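Local atomic coordinates of hypothetical protein Atu0240 (Agrobacterium tumefaciens str. C58, PDB entry 2GAX), a protein that is of unknown function but is probably a distant relative of the peptidyl-tRNA hydrolase 2 (PTH2) proteins. Residues I6-R11 against Q56-M61; T82-E87 against Q100-F105. All blocks are in the same frame, centred on the assembly; numbering follows the deposited sequence.

Interaction 1 (I6-R11 against Q56-M61); sequences IAVILR and QPIVVM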
loop_
_atom_site.group_PDB
_atom_site.type_symbol
_atom_site.label_atom_id
_atom_site.label_comp_id
_atom_site.label_asym_id
_atom_site.label_seq_id
_atom_site.Cartn_x
_atom_site.Cartn_y
_atom_site.Cartn_z
ATOM N N ILE A 6 1.431 -8.494 4.424
ATOM C CA ILE A 6 1.487 -7.251 3.638
ATOM C C ILE A 6 0.371 -7.253 2.594
ATOM O O ILE A 6 0.267 -8.163 1.770
ATOM C CB ILE A 6 2.871 -7.035 2.939
ATOM C CG1 ILE A 6 4.004 -7.008 3.963
ATOM C CG2 ILE A 6 2.886 -5.723 2.151
ATOM C CD1 ILE A 6 5.383 -6.939 3.344
ATOM N N ALA A 7 -0.470 -6.227 2.642
ATOM C CA ALA A 7 -1.567 -6.098 1.722
ATOM C C ALA A 7 -1.569 -4.723 1.083
ATOM O O ALA A 7 -1.290 -3.716 1.741
ATOM C CB ALA A 7 -2.880 -6.353 2.427
ATOM N N VAL A 8 -1.871 -4.707 -0.211
ATOM C CA VAL A 8 -2.065 -3.481 -0.970
ATOM C C VAL A 8 -3.513 -3.473 -1.461
ATOM O O VAL A 8 -3.952 -4.450 -2.051
ATOM C CB VAL A 8 -1.134 -3.458 -2.203
ATOM C CG1 VAL A 8 -1.436 -2.245 -3.092
ATOM C CG2 VAL A 8 0.333 -3.492 -1.790
ATOM N N ILE A 9 -4.249 -2.386 -1.218
ATOM C CA ILE A 9 -5.633 -2.245 -1.693
ATOM C C ILE A 9 -5.793 -1.016 -2.596
ATOM O O ILE A 9 -5.579 0.127 -2.175
ATOM C CB ILE A 9 -6.700 -2.176 -0.542
ATOM C CG1 ILE A 9 -6.447 -3.205 0.555
ATOM C CG2 ILE A 9 -8.123 -2.368 -1.092
ATOM C CD1 ILE A 9 -5.647 -2.680 1.760
ATOM N N LEU A 10 -6.204 -1.267 -3.837
ATOM C CA LEU A 10 -6.331 -0.229 -4.851
ATOM C C LEU A 10 -7.785 0.078 -5.159
ATOM O O LEU A 10 -8.655 -0.771 -4.989
ATOM C CB LEU A 10 -5.617 -0.681 -6.131
ATOM C CG LEU A 10 -4.129 -1.007 -5.926
ATOM C CD1 LEU A 10 -3.553 -1.703 -7.143
ATOM C CD2 LEU A 10 -3.314 0.253 -5.560
ATOM N N ARG A 11 -8.061 1.299 -5.592
ATOM C CA ARG A 11 -9.418 1.626 -6.029
ATOM C C ARG A 11 -9.603 0.993 -7.411
ATOM O O ARG A 11 -8.775 1.205 -8.294
ATOM C CB ARG A 11 -9.644 3.142 -6.059
ATOM C CG ARG A 11 -11.135 3.517 -5.996
ATOM C CD ARG A 11 -11.333 5.016 -5.979
ATOM N NE ARG A 11 -11.015 5.642 -7.265
ATOM C CZ ARG A 11 -10.855 6.953 -7.432
ATOM N NH1 ARG A 11 -10.968 7.778 -6.402
ATOM N NH2 ARG A 11 -10.566 7.450 -8.624
ATOM N N GLN A 56 8.946 -11.194 2.267
ATOM C CA GLN A 56 7.566 -11.463 2.670
ATOM C C GLN A 56 6.616 -11.296 1.482
ATOM O O GLN A 56 6.730 -10.319 0.743
ATOM C CB GLN A 56 7.207 -10.487 3.800
ATOM C CG GLN A 56 5.890 -10.695 4.479
ATOM C CD GLN A 56 5.736 -9.888 5.773
ATOM O OE1 GLN A 56 6.682 -9.250 6.268
ATOM N NE2 GLN A 56 4.530 -9.916 6.323
ATOM N N PRO A 57 5.649 -12.232 1.307
ATOM C CA PRO A 57 4.656 -12.120 0.251
ATOM C C PRO A 57 3.814 -10.852 0.369
ATOM O O PRO A 57 3.656 -10.297 1.459
ATOM C CB PRO A 57 3.749 -13.349 0.485
ATOM C CG PRO A 57 4.583 -14.295 1.201
ATOM C CD PRO A 57 5.445 -13.462 2.100
ATOM N N ILE A 58 3.273 -10.422 -0.759
ATOM C CA ILE A 58 2.501 -9.197 -0.854
ATOM C C ILE A 58 1.194 -9.503 -1.589
ATOM O O ILE A 58 1.203 -9.880 -2.769
ATOM C CB ILE A 58 3.320 -8.102 -1.595
ATOM C CG1 ILE A 58 4.597 -7.770 -0.813
ATOM C CG2 ILE A 58 2.485 -6.840 -1.858
ATOM C CD1 ILE A 58 5.738 -7.257 -1.671
ATOM N N VAL A 59 0.075 -9.375 -0.883
ATOM C CA VAL A 59 -1.246 -9.609 -1.477
ATOM C C VAL A 59 -1.833 -8.316 -2.048
ATOM O O VAL A 59 -1.919 -7.319 -1.348
ATOM C CB VAL A 59 -2.217 -10.225 -0.425
ATOM C CG1 VAL A 59 -3.614 -10.296 -0.961
ATOM C CG2 VAL A 59 -1.738 -11.601 -0.009
ATOM N N VAL A 60 -2.249 -8.331 -3.314
ATOM C CA VAL A 60 -2.848 -7.134 -3.931
ATOM C C VAL A 60 -4.360 -7.301 -4.094
ATOM O O VAL A 60 -4.825 -8.328 -4.589
ATOM C CB VAL A 60 -2.189 -6.789 -5.292
ATOM C CG1 VAL A 60 -2.781 -5.493 -5.880
ATOM C CG2 VAL A 60 -0.684 -6.650 -5.122
HETATM N N MSE A 61 -5.111 -6.289 -3.661
HETATM C CA MSE A 61 -6.572 -6.321 -3.697
HETATM C C MSE A 61 -7.138 -5.055 -4.331
HETATM O O MSE A 61 -6.417 -4.085 -4.542
HETATM C CB MSE A 61 -7.133 -6.490 -2.282
HETATM C CG MSE A 61 -6.666 -7.754 -1.581
HETATM SE SE MSE A 61 -6.972 -7.626 0.353
HETATM C CE MSE A 61 -5.653 -6.374 0.747
#
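Strands 4-11 and 58-63 lie side by side and parallel, the two ends of a beta-alpha-beta crossover whose helix is 16-33, with a small hairpin at 42-50 inserted in the return path. Q56, still ahead of the ladder, has CG anti to its backbone N (chi1 -173°) and runs out extended, so that its amide carbon CD meets I6 CG1 at 3.8 Å. The amide is held from both ends by other partners, NE2 by T4 OG1 and OE1 by R118 NE, and a bound phosphate sits close by. P57 adds little beyond its carbonyl, which faces I6 CB. I58 lies alongside I6, pointing the same way, with I58 CG1 4.0 Å from I6 CG2; its CG2 reaches over to V8 CG2, on the face covered by helix 16-33. V59 brings the regular bonding: its N gives a nearly straight bond to I6 O (2.9 Å), and V59 O takes V8 N at 2.8 Å, almost along the C=O axis. V60 turns back to the helix face, where its CG1 meets L10 CD1 at 4.1 Å, and L10 goes on to pack against K19, V22 and T23. At M61, a selenomethionine, the backbone N is 2.7 Å from V8 O, so both backbone polar atoms of V8 are bonded to the neighbouring strand. L10 N answers by bonding to M61 O from 33° above the carbonyl plane. The M61 side chain points to the other face, that of A7 and I9, where I9 also meets L68 and I71 of helix 65-77. Bent at chi3 (-71°), it leans toward strand 4-11 and sets its methyl against two side chains, tighter than usual van der Waals contact: M61 CE is 3.2 Å from A7 CB and 3.3 Å from I9 CG1.

Interaction 2 (T82-E87 against Q100-F105); sequences TSLYIE and QVFSHF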
loop_
_atom_site.group_PDB
_atom_site.type_symbol
_atom_site.label_atom_id
_atom_site.label_comp_id
_atom_site.label_asym_id
_atom_site.label_seq_id
_atom_site.Cartn_x
_atom_site.Cartn_y
_atom_site.Cartn_z
ATOM N N THR A 82 -0.201 3.296 8.011
ATOM C CA THR A 82 -0.313 2.737 6.659
ATOM C C THR A 82 0.386 3.621 5.637
ATOM O O THR A 82 0.677 4.773 5.924
ATOM C CB THR A 82 -1.799 2.600 6.231
ATOM O OG1 THR A 82 -2.460 3.875 6.324
ATOM C CG2 THR A 82 -2.524 1.575 7.084
ATOM N N SER A 83 0.678 3.080 4.460
ATOM C CA SER A 83 0.937 3.939 3.293
ATOM C C SER A 83 -0.402 4.307 2.665
ATOM O O SER A 83 -1.294 3.473 2.593
ATOM C CB SER A 83 1.792 3.211 2.257
ATOM O OG SER A 83 2.969 2.708 2.857
ATOM N N LEU A 84 -0.534 5.544 2.194
ATOM C CA LEU A 84 -1.801 6.040 1.657
ATOM C C LEU A 84 -1.562 6.974 0.481
ATOM O O LEU A 84 -0.605 7.757 0.480
ATOM C CB LEU A 84 -2.624 6.748 2.731
ATOM C CG LEU A 84 -4.148 6.759 2.519
ATOM C CD1 LEU A 84 -4.781 5.410 2.760
ATOM C CD2 LEU A 84 -4.814 7.836 3.357
ATOM N N TYR A 85 -2.444 6.874 -0.508
ATOM C CA TYR A 85 -2.336 7.624 -1.760
ATOM C C TYR A 85 -3.753 8.081 -2.101
ATOM O O TYR A 85 -4.669 7.257 -2.176
ATOM C CB TYR A 85 -1.796 6.683 -2.846
ATOM C CG TYR A 85 -1.163 7.325 -4.066
ATOM C CD1 TYR A 85 0.165 7.040 -4.413
ATOM C CD2 TYR A 85 -1.887 8.205 -4.887
ATOM C CE1 TYR A 85 0.761 7.625 -5.548
ATOM C CE2 TYR A 85 -1.310 8.775 -6.013
ATOM C CZ TYR A 85 0.003 8.489 -6.332
ATOM O OH TYR A 85 0.554 9.059 -7.461
ATOM N N ILE A 86 -3.937 9.392 -2.255
ATOM C CA ILE A 86 -5.245 9.973 -2.592
ATOM C C ILE A 86 -5.247 10.444 -4.048
ATOM O O ILE A 86 -4.194 10.661 -4.632
ATOM C CB ILE A 86 -5.677 11.148 -1.644
ATOM C CG1 ILE A 86 -4.725 12.358 -1.754
ATOM C CG2 ILE A 86 -5.765 10.676 -0.182
ATOM C CD1 ILE A 86 -5.293 13.648 -1.151
ATOM N N GLU A 87 -6.442 10.592 -4.615
ATOM C CA GLU A 87 -6.616 10.950 -6.019
ATOM C C GLU A 87 -5.883 12.232 -6.423
ATOM O O GLU A 87 -5.286 12.303 -7.502
ATOM C CB GLU A 87 -8.107 11.091 -6.328
ATOM C CG GLU A 87 -8.445 11.128 -7.827
ATOM C CD GLU A 87 -9.943 11.203 -8.078
ATOM O OE1 GLU A 87 -10.677 10.355 -7.548
ATOM O OE2 GLU A 87 -10.382 12.132 -8.798
ATOM N N GLN A 100 1.371 18.333 0.922
ATOM C CA GLN A 100 0.506 19.505 1.160
ATOM C C GLN A 100 -0.961 19.214 0.878
ATOM O O GLN A 100 -1.804 19.428 1.747
ATOM C CB GLN A 100 0.982 20.739 0.365
ATOM C CG GLN A 100 0.200 22.034 0.637
ATOM C CD GLN A 100 0.709 22.793 1.854
ATOM O OE1 GLN A 100 0.109 22.737 2.937
ATOM N NE2 GLN A 100 1.830 23.498 1.688
ATOM N N VAL A 101 -1.266 18.724 -0.328
ATOM C CA VAL A 101 -2.646 18.403 -0.701
ATOM C C VAL A 101 -3.226 17.272 0.156
ATOM O O VAL A 101 -4.395 17.303 0.528
ATOM C CB VAL A 101 -2.804 18.098 -2.226
ATOM C CG1 VAL A 101 -2.454 16.657 -2.555
ATOM C CG2 VAL A 101 -4.218 18.387 -2.667
ATOM N N PHE A 102 -2.396 16.280 0.460
ATOM C CA PHE A 102 -2.776 15.214 1.373
ATOM C C PHE A 102 -3.326 15.772 2.698
ATOM O O PHE A 102 -4.279 15.232 3.253
ATOM C CB PHE A 102 -1.569 14.312 1.648
ATOM C CG PHE A 102 -1.901 13.072 2.413
ATOM C CD1 PHE A 102 -2.397 11.950 1.753
ATOM C CD2 PHE A 102 -1.689 13.010 3.792
ATOM C CE1 PHE A 102 -2.681 10.787 2.443
ATOM C CE2 PHE A 102 -1.994 11.859 4.495
ATOM C CZ PHE A 102 -2.490 10.744 3.835
ATOM N N SER A 103 -2.713 16.843 3.191
ATOM C CA SER A 103 -3.108 17.453 4.479
ATOM C C SER A 103 -4.447 18.205 4.398
ATOM O O SER A 103 -4.976 18.651 5.427
ATOM C CB SER A 103 -1.993 18.378 5.007
ATOM O OG SER A 103 -1.954 19.618 4.303
ATOM N N HIS A 104 -4.985 18.349 3.177
ATOM C CA HIS A 104 -6.255 19.058 2.956
ATOM C C HIS A 104 -7.474 18.172 3.160
ATOM O O HIS A 104 -8.613 18.660 3.111
ATOM C CB HIS A 104 -6.299 19.699 1.559
ATOM C CG HIS A 104 -5.297 20.797 1.368
ATOM N ND1 HIS A 104 -5.036 21.360 0.140
ATOM C CD2 HIS A 104 -4.479 21.421 2.250
ATOM C CE1 HIS A 104 -4.111 22.295 0.274
ATOM N NE2 HIS A 104 -3.760 22.356 1.546
ATOM N N PHE A 105 -7.238 16.876 3.390
ATOM C CA PHE A 105 -8.311 15.904 3.564
ATOM C C PHE A 105 -8.171 15.083 4.834
ATOM O O PHE A 105 -7.076 14.947 5.395
ATOM C CB PHE A 105 -8.425 14.978 2.338
ATOM C CG PHE A 105 -8.639 15.720 1.049
ATOM C CD1 PHE A 105 -9.924 15.943 0.568
ATOM C CD2 PHE A 105 -7.558 16.241 0.344
ATOM C CE1 PHE A 105 -10.127 16.656 -0.631
ATOM C CE2 PHE A 105 -7.750 16.967 -0.853
ATOM C CZ PHE A 105 -9.032 17.181 -1.318
#
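I86 and F102 carry most of this contact. I86 is the last residue of strand 83-86, and its CB points toward the end of helix 95-102. At CB the chain splits. CG2 lies anti to the carbonyl carbon and comes obliquely to the ring of F102, 4.1 Å from F102 CE1. CG1 takes the crowded position between backbone N and carbonyl carbon (chi1 64°), and from there the chain runs on extended (chi2 165°), which carries the tip into the helix end. That tip, I86 CD1, sits 3.8 Å from F105 CD2, 3.9 Å from F102 CA and 4.4 Å from V101 CG1. One methyl is thus shared by V101 and F102 in the last turn of the helix and F105 just after it.

Two residues back on the same side of the strand, L84 crosses F102 at about a right angle, and L84 CD2 meets the ring's edge at 3.8 Å from F102 CZ. F102 gets there because its CG is anti to the backbone N, which throws the ring toward the strand.

No hydrogen bond joins the two segments; the helix end is held by its own, S103 OG giving one to Q100 O on a lone pair (2.6 Å). Y85 points the other way, to V22 and L26 of helix 16-33. What results is the apolar side of a helix end laid on the edge strand of a mixed sheet, with a type I beta turn, F102 to F105, leading the chain off the helix.

How the interactions relate
Starting from the N terminus, strand 4-11 leads through helix 16-33 and the hairpin 42-50 to strand 58-63, where interaction 1 closes a loop of 44 residues at the inner part of the sheet. The chain then passes helix 65-77 before strand 83-86 opens interaction 2, a shorter loop of 12 residues closed by the end of helix 95-102. The two follow in series, neither enclosing nor crossing the other, their centres 19 Å apart. Strand 112-120, which comes last of these, runs between 4-11 and 83-86 and so joins them in one sheet. A direct tie also exists: R11 NH1 and E87 OE1 form a 2.8 Å salt bridge.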